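NAD-dependent aldehyde dehydrogenase (PDB 5UJU) probably oxidises aldehydes to carboxylic acids with NAD as the hydride acceptor, as aldehyde dehydrogenases do. Local coordinates at residues A[127-132]-A[258-263]; A[371-376]-A[463-468]. All coordinates share one frame; numbering follows the deposited sequence.

Contact 1 of 2, residues A[127-132]-A[258-263]; sequences LARLNR and LREAGF
R129 and E260 reach for each other from opposite directions and meet in a salt bridge that makes up the whole of this contact. The backbones stay well apart: the closest CA atoms, those of R129 and L258, are 12.2 Å from each other, so two long side chains do the bridging. In both residues CG lies anti to the carbonyl carbon, and beyond CG both chains run extended, which spends their length on the gap between the helices. The arginine offers the end of its guanidinium, NH1 and NH2 together, one nitrogen to each carboxylate oxygen. R129 NH2 lies 2.8 Å from E260 OE1 and R129 NH1 lies 3.1 Å from E260 OE2, the latter bond fairly straight at 164°. A third, weak bond runs from R129 NH1 to E260 OE1. Both oxygens sit almost exactly in the guanidinium plane, but the carboxylate is turned 38° against it, so the nitrogens approach from above the carboxylate plane; the pair is bidentate without being coplanar. R129 NE turns to a second acid, E125, one helical turn earlier, and this second salt bridge probably helps fix the guanidinium's rotation. The R129 side chain also touches I253 and V257, while neighbouring L130 packs on T250 and I253. E260 closes helix 245-260, whose chain then turns off in a Schellman motif with G262 at positive phi: F263 N bonds to L258 O, and G262 N to R259 O. This is a surface interhelical salt bridge, joining the C-terminal ends of helices 97-132 and 245-260 beside the packing of R129 and L130 on helix 245-260 in the aldehyde dehydrogenase fold.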
ATOM      1  N   LEU A 127       8.380   1.660 -23.744  1.00 28.04           N
ATOM      2  CA  LEU A 127       9.287   2.750 -23.360  1.00 27.18           C
ATOM      3  C   LEU A 127      10.362   2.993 -24.417  1.00 29.98           C
ATOM      4  O   LEU A 127      10.707   4.145 -24.709  1.00 27.63           O
ATOM      5  CB  LEU A 127       9.922   2.458 -21.997  1.00 25.57           C
ATOM      6  CG  LEU A 127       8.908   2.516 -20.844  1.00 28.86           C
ATOM      7  CD1 LEU A 127       9.553   2.257 -19.493  1.00 26.56           C
ATOM      8  CD2 LEU A 127       8.251   3.871 -20.867  1.00 36.17           C
ATOM      9  N   ALA A 128      10.898   1.919 -25.004  1.00 24.50           N
ATOM     10  CA  ALA A 128      11.881   2.079 -26.066  1.00 31.77           C
ATOM     11  C   ALA A 128      11.288   2.852 -27.233  1.00 32.43           C
ATOM     12  O   ALA A 128      11.932   3.750 -27.784  1.00 31.03           O
ATOM     13  CB  ALA A 128      12.382   0.704 -26.530  1.00 34.53           C
ATOM     14  N   ARG A 129      10.045   2.536 -27.605  1.00 32.22           N
ATOM     15  CA  ARG A 129       9.416   3.222 -28.728  1.00 31.62           C
ATOM     16  C   ARG A 129       9.028   4.649 -28.359  1.00 30.45           C
ATOM     17  O   ARG A 129       9.077   5.548 -29.204  1.00 31.20           O
ATOM     18  CB  ARG A 129       8.200   2.434 -29.205  1.00 28.78           C
ATOM     19  CG  ARG A 129       8.541   0.999 -29.621  1.00 37.68           C
ATOM     20  CD  ARG A 129       7.483   0.385 -30.524  1.00 38.14           C
ATOM     21  NE  ARG A 129       7.763  -1.026 -30.787  1.00 39.63           N
ATOM     22  CZ  ARG A 129       6.987  -1.820 -31.516  1.00 40.46           C
ATOM     23  NH1 ARG A 129       5.875  -1.346 -32.076  1.00 35.44           N
ATOM     24  NH2 ARG A 129       7.325  -3.088 -31.688  1.00 44.33           N
ATOM     25  N   LEU A 130       8.618   4.873 -27.118  1.00 27.22           N
ATOM     26  CA  LEU A 130       8.338   6.240 -26.703  1.00 31.81           C
ATOM     27  C   LEU A 130       9.592   7.099 -26.809  1.00 31.63           C
ATOM     28  O   LEU A 130       9.532   8.229 -27.304  1.00 32.25           O
ATOM     29  CB  LEU A 130       7.783   6.254 -25.284  1.00 31.99           C
ATOM     30  CG  LEU A 130       6.395   5.645 -25.068  1.00 27.62           C
ATOM     31  CD1 LEU A 130       6.088   5.644 -23.579  1.00 26.53           C
ATOM     32  CD2 LEU A 130       5.356   6.448 -25.822  1.00 22.95           C
ATOM     33  N   ASN A 131      10.752   6.554 -26.412  1.00 29.11           N
ATOM     34  CA  ASN A 131      11.996   7.307 -26.559  1.00 31.46           C
ATOM     35  C   ASN A 131      12.256   7.663 -28.017  1.00 31.88           C
ATOM     36  O   ASN A 131      12.651   8.794 -28.323  1.00 28.31           O
ATOM     37  CB  ASN A 131      13.182   6.531 -25.987  1.00 25.31           C
ATOM     38  CG  ASN A 131      14.456   7.351 -25.991  1.00 33.89           C
ATOM     39  OD1 ASN A 131      15.462   6.952 -26.562  1.00 31.46           O
ATOM     40  ND2 ASN A 131      14.417   8.504 -25.333  1.00 30.41           N
ATOM     41  N   ARG A 132      12.028   6.716 -28.939  1.00 30.29           N
ATOM     42  CA  ARG A 132      12.218   7.032 -30.352  1.00 32.02           C
ATOM     43  C   ARG A 132      11.257   8.103 -30.845  1.00 28.32           C
ATOM     44  O   ARG A 132      11.570   8.786 -31.823  1.00 30.40           O
ATOM     45  CB  ARG A 132      12.070   5.783 -31.227  1.00 37.66           C
ATOM     46  CG  ARG A 132      13.190   4.774 -31.064  1.00 53.19           C
ATOM     47  CD  ARG A 132      13.136   3.727 -32.176  1.00 68.38           C
ATOM     48  NE  ARG A 132      12.334   2.568 -31.788  1.00 75.70           N
ATOM     49  CZ  ARG A 132      12.779   1.557 -31.049  1.00 78.25           C
ATOM     50  NH1 ARG A 132      14.034   1.552 -30.613  1.00 81.98           N
ATOM     51  NH2 ARG A 132      11.969   0.551 -30.749  1.00 76.70           N
ATOM     52  N   LEU A 258       1.274  -3.796 -27.791  1.00 25.78           N
ATOM     53  CA  LEU A 258       0.382  -4.845 -27.306  1.00 31.50           C
ATOM     54  C   LEU A 258      -0.165  -5.675 -28.460  1.00 28.49           C
ATOM     55  O   LEU A 258      -0.187  -6.910 -28.392  1.00 37.37           O
ATOM     56  CB  LEU A 258      -0.761  -4.222 -26.495  1.00 24.95           C
ATOM     57  CG  LEU A 258      -0.345  -3.698 -25.117  1.00 24.76           C
ATOM     58  CD1 LEU A 258      -1.244  -2.526 -24.680  1.00 26.14           C
ATOM     59  CD2 LEU A 258      -0.399  -4.824 -24.104  1.00 26.73           C
ATOM     60  N   ARG A 259      -0.585  -5.015 -29.541  1.00 25.59           N
ATOM     61  CA  ARG A 259      -1.095  -5.738 -30.703  1.00 29.87           C
ATOM     62  C   ARG A 259      -0.017  -6.635 -31.302  1.00 35.23           C
ATOM     63  O   ARG A 259      -0.252  -7.820 -31.571  1.00 36.23           O
ATOM     64  CB  ARG A 259      -1.599  -4.740 -31.748  1.00 29.26           C
ATOM     65  CG  ARG A 259      -2.469  -5.351 -32.845  1.00 46.68           C
ATOM     66  CD  ARG A 259      -2.826  -4.300 -33.899  1.00 51.96           C
ATOM     67  NE  ARG A 259      -3.809  -3.321 -33.432  1.00 48.09           N
ATOM     68  CZ  ARG A 259      -3.498  -2.102 -33.000  1.00 48.95           C
ATOM     69  NH1 ARG A 259      -2.228  -1.713 -32.966  1.00 56.48           N
ATOM     70  NH2 ARG A 259      -4.450  -1.268 -32.600  1.00 43.22           N
ATOM     71  N   GLU A 260       1.186  -6.090 -31.494  1.00 29.58           N
ATOM     72  CA  GLU A 260       2.267  -6.855 -32.103  1.00 31.52           C
ATOM     73  C   GLU A 260       2.691  -8.021 -31.224  1.00 35.48           C
ATOM     74  O   GLU A 260       3.195  -9.030 -31.739  1.00 33.62           O
ATOM     75  CB  GLU A 260       3.448  -5.933 -32.408  1.00 38.86           C
ATOM     76  CG  GLU A 260       3.140  -4.909 -33.497  1.00 42.32           C
ATOM     77  CD  GLU A 260       4.220  -3.844 -33.644  1.00 45.54           C
ATOM     78  OE1 GLU A 260       5.401  -4.153 -33.395  1.00 46.31           O
ATOM     79  OE2 GLU A 260       3.880  -2.698 -34.011  1.00 45.61           O
ATOM     80  N   ALA A 261       2.486  -7.904 -29.909  1.00 25.43           N
ATOM     81  CA  ALA A 261       2.781  -8.977 -28.967  1.00 38.88           C
ATOM     82  C   ALA A 261       1.652 -10.003 -28.854  1.00 40.20           C
ATOM     83  O   ALA A 261       1.749 -10.920 -28.031  1.00 39.87           O
ATOM     84  CB  ALA A 261       3.086  -8.382 -27.585  1.00 26.47           C
ATOM     85  N   GLY A 262       0.585  -9.875 -29.644  1.00 41.87           N
ATOM     86  CA  GLY A 262      -0.507 -10.831 -29.578  1.00 39.67           C
ATOM     87  C   GLY A 262      -1.531 -10.549 -28.499  1.00 37.32           C
ATOM     88  O   GLY A 262      -2.294 -11.447 -28.135  1.00 34.19           O
ATOM     89  N   PHE A 263      -1.563  -9.335 -27.958  1.00 30.59           N
ATOM     90  CA  PHE A 263      -2.563  -8.966 -26.970  1.00 25.66           C
ATOM     91  C   PHE A 263      -3.656  -8.098 -27.575  1.00 32.13           C
ATOM     92  O   PHE A 263      -3.494  -7.495 -28.639  1.00 30.55           O
ATOM     93  CB  PHE A 263      -1.903  -8.244 -25.782  1.00 26.33           C
ATOM     94  CG  PHE A 263      -0.931  -9.114 -25.063  1.00 30.49           C
ATOM     95  CD1 PHE A 263      -1.381 -10.248 -24.404  1.00 32.35           C
ATOM     96  CD2 PHE A 263       0.425  -8.857 -25.112  1.00 26.52           C
ATOM     97  CE1 PHE A 263      -0.501 -11.079 -23.764  1.00 33.47           C
ATOM     98  CE2 PHE A 263       1.312  -9.689 -24.475  1.00 27.32           C
ATOM     99  CZ  PHE A 263       0.849 -10.798 -23.799  1.00 31.16           C
TER

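Contact 2 of 2, residues A[371-376]-A[463-468]; sequences ASFDEV and VIATDS
This is a buried, apolar helix-on-sheet contact, in which the first turn of helix 373-388 is laid against strand 460-466 in the second of the chain's two large mixed sheets. F373 carries it. With CG anti to the backbone N (chi1 176°), its ring is swung across to the strand, where the CE2 and CZ corner does most of the touching. F373 CE2 comes within 3.5 Å of A465 CA, close packing against the strand backbone itself. The methyl of A465 lies over the ring but off-centre, a CH-pi contact with CB 4.1 Å from the centroid and 30° off the ring normal. On V463 the branch that touches is CG1, 3.7 Å from F373 CZ; the two side chains slide past each other in opposite directions. Between these two residues the strand passes the ring at its edge, with the carbonyl carbon of I464 near the ring plane, while the I464 side chain starts out away from the helix. Q443 and V359, from the strands flanking 460-466, also touch F373, so the F373 side chain meets residues of three neighbouring strands. The helix start is held by its own bonds: E375 N donates to S372 OG at 3.0 Å, and S372 N donates to E375 OE1 at 3.1 Å. That reciprocal pair fixes the turn from which F373 projects. The capping box orders the first turn, and F373 packs that turn onto an inner strand of the alpha/beta sheet, an arrangement that belongs to the catalytic domain of the aldehyde dehydrogenase fold.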
ATOM      1  N   ALA A 371      23.976  41.272   5.335  1.00 47.48           N
ATOM      2  CA  ALA A 371      23.033  41.710   4.312  1.00 50.26           C
ATOM      3  C   ALA A 371      21.666  41.904   4.946  1.00 50.44           C
ATOM      4  O   ALA A 371      21.181  41.020   5.661  1.00 45.51           O
ATOM      5  CB  ALA A 371      22.941  40.708   3.154  1.00 46.63           C
ATOM      6  N   SER A 372      21.047  43.051   4.674  1.00 46.94           N
ATOM      7  CA  SER A 372      19.729  43.364   5.200  1.00 46.71           C
ATOM      8  C   SER A 372      18.647  42.554   4.492  1.00 43.50           C
ATOM      9  O   SER A 372      18.858  41.959   3.425  1.00 39.82           O
ATOM     10  CB  SER A 372      19.426  44.853   5.035  1.00 50.60           C
ATOM     11  OG  SER A 372      19.109  45.146   3.679  1.00 44.43           O
ATOM     12  N   PHE A 373      17.454  42.556   5.096  1.00 41.16           N
ATOM     13  CA  PHE A 373      16.310  41.948   4.431  1.00 44.64           C
ATOM     14  C   PHE A 373      16.099  42.563   3.051  1.00 42.52           C
ATOM     15  O   PHE A 373      15.968  41.842   2.056  1.00 39.28           O
ATOM     16  CB  PHE A 373      15.042  42.084   5.287  1.00 39.18           C
ATOM     17  CG  PHE A 373      13.791  41.560   4.605  1.00 36.63           C
ATOM     18  CD1 PHE A 373      13.046  42.372   3.756  1.00 41.90           C
ATOM     19  CD2 PHE A 373      13.374  40.250   4.802  1.00 39.17           C
ATOM     20  CE1 PHE A 373      11.907  41.887   3.115  1.00 38.62           C
ATOM     21  CE2 PHE A 373      12.232  39.754   4.166  1.00 37.20           C
ATOM     22  CZ  PHE A 373      11.500  40.576   3.322  1.00 34.33           C
ATOM     23  N   ASP A 374      16.090  43.900   2.963  1.00 38.80           N
ATOM     24  CA  ASP A 374      15.818  44.508   1.665  1.00 39.89           C
ATOM     25  C   ASP A 374      16.906  44.172   0.658  1.00 40.82           C
ATOM     26  O   ASP A 374      16.612  43.992  -0.531  1.00 37.12           O
ATOM     27  CB  ASP A 374      15.647  46.019   1.776  1.00 48.30           C
ATOM     28  CG  ASP A 374      14.538  46.409   2.726  1.00 54.01           C
ATOM     29  OD1 ASP A 374      13.447  45.797   2.679  1.00 54.24           O
ATOM     30  OD2 ASP A 374      14.737  47.367   3.488  1.00 57.87           O
ATOM     31  N   GLU A 375      18.158  44.041   1.112  1.00 39.94           N
ATOM     32  CA  GLU A 375      19.213  43.648   0.183  1.00 35.50           C
ATOM     33  C   GLU A 375      19.002  42.223  -0.332  1.00 36.23           C
ATOM     34  O   GLU A 375      19.220  41.954  -1.516  1.00 38.65           O
ATOM     35  CB  GLU A 375      20.590  43.813   0.836  1.00 38.50           C
ATOM     36  CG  GLU A 375      20.938  45.291   1.076  1.00 45.69           C
ATOM     37  CD  GLU A 375      22.262  45.533   1.784  1.00 51.69           C
ATOM     38  OE1 GLU A 375      22.700  44.698   2.603  1.00 53.50           O
ATOM     39  OE2 GLU A 375      22.883  46.571   1.482  1.00 59.26           O
ATOM     40  N   VAL A 376      18.567  41.295   0.523  1.00 39.64           N
ATOM     41  CA  VAL A 376      18.305  39.939   0.044  1.00 31.99           C
ATOM     42  C   VAL A 376      17.144  39.941  -0.944  1.00 36.74           C
ATOM     43  O   VAL A 376      17.221  39.340  -2.027  1.00 33.70           O
ATOM     44  CB  VAL A 376      18.040  38.985   1.224  1.00 33.24           C
ATOM     45  CG1 VAL A 376      17.577  37.611   0.712  1.00 30.48           C
ATOM     46  CG2 VAL A 376      19.278  38.834   2.076  1.00 40.73           C
ATOM     47  N   VAL A 463       8.619  37.001  -0.790  1.00 35.08           N
ATOM     48  CA  VAL A 463       9.740  37.151   0.134  1.00 34.00           C
ATOM     49  C   VAL A 463       9.143  37.633   1.454  1.00 37.45           C
ATOM     50  O   VAL A 463       8.524  38.701   1.509  1.00 39.47           O
ATOM     51  CB  VAL A 463      10.788  38.134  -0.413  1.00 32.59           C
ATOM     52  CG1 VAL A 463      11.997  38.215   0.524  1.00 34.73           C
ATOM     53  CG2 VAL A 463      11.213  37.708  -1.825  1.00 32.59           C
ATOM     54  N   ILE A 464       9.276  36.817   2.499  1.00 35.80           N
ATOM     55  CA  ILE A 464       8.478  36.933   3.719  1.00 36.05           C
ATOM     56  C   ILE A 464       9.420  37.200   4.880  1.00 35.02           C
ATOM     57  O   ILE A 464      10.326  36.398   5.149  1.00 35.29           O
ATOM     58  CB  ILE A 464       7.650  35.661   3.974  1.00 31.13           C
ATOM     59  CG1 ILE A 464       6.701  35.405   2.803  1.00 33.05           C
ATOM     60  CG2 ILE A 464       6.894  35.750   5.314  1.00 30.10           C
ATOM     61  CD1 ILE A 464       6.201  33.963   2.734  1.00 36.77           C
ATOM     62  N   ALA A 465       9.204  38.319   5.571  1.00 35.00           N
ATOM     63  CA  ALA A 465      10.046  38.692   6.702  1.00 36.68           C
ATOM     64  C   ALA A 465       9.584  37.954   7.956  1.00 41.39           C
ATOM     65  O   ALA A 465       8.430  38.094   8.379  1.00 43.19           O
ATOM     66  CB  ALA A 465      10.009  40.206   6.922  1.00 34.42           C
ATOM     67  N   THR A 466      10.493  37.198   8.563  1.00 36.75           N
ATOM     68  CA  THR A 466      10.250  36.457   9.792  1.00 34.30           C
ATOM     69  C   THR A 466      11.032  37.089  10.945  1.00 38.49           C
ATOM     70  O   THR A 466      11.923  37.917  10.740  1.00 38.88           O
ATOM     71  CB  THR A 466      10.659  34.991   9.626  1.00 40.99           C
ATOM     72  OG1 THR A 466      12.083  34.916   9.476  1.00 38.08           O
ATOM     73  CG2 THR A 466       9.979  34.356   8.373  1.00 38.63           C
ATOM     74  N   ASP A 467      10.685  36.691  12.176  1.00 41.54           N
ATOM     75  CA  ASP A 467      11.405  37.185  13.348  1.00 46.98           C
ATOM     76  C   ASP A 467      12.822  36.637  13.416  1.00 48.38           C
ATOM     77  O   ASP A 467      13.716  37.304  13.945  1.00 50.16           O
ATOM     78  CB  ASP A 467      10.653  36.830  14.625  1.00 46.56           C
ATOM     79  CG  ASP A 467       9.329  37.537  14.724  1.00 48.92           C
ATOM     80  OD1 ASP A 467       9.166  38.561  14.033  1.00 48.74           O
ATOM     81  OD2 ASP A 467       8.450  37.069  15.477  1.00 54.32           O
ATOM     82  N   SER A 468      13.046  35.438  12.887  1.00 37.23           N
ATOM     83  CA  SER A 468      14.330  34.758  13.005  1.00 41.22           C
ATOM     84  C   SER A 468      14.293  33.512  12.132  1.00 39.01           C
ATOM     85  O   SER A 468      13.229  33.066  11.699  1.00 38.28           O
ATOM     86  CB  SER A 468      14.640  34.373  14.451  1.00 38.74           C
ATOM     87  OG  SER A 468      13.728  33.399  14.922  1.00 38.29           O
TER

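Contact 1 and contact 2 lie on opposite sides of the chain's centre, their own centres 54 Å apart and their nearest atoms about 38 Å apart, so neither touches the other. They follow in series: 258-263 has closed the first before 371-376 opens the second. No helix or strand is common to them. Contact 1 joins helix 97-132 to helix 245-260, which links strands 234-238 and 268-270 of the sheet containing 191-211, whereas contact 2 sets a helix on the sheet containing 356-360, 440-445 and 460-466. Each therefore consolidates a different part of one chain, probably the family's NAD-binding and catalytic domains respectively, the first by charge at the surface, the second by apolar packing inside.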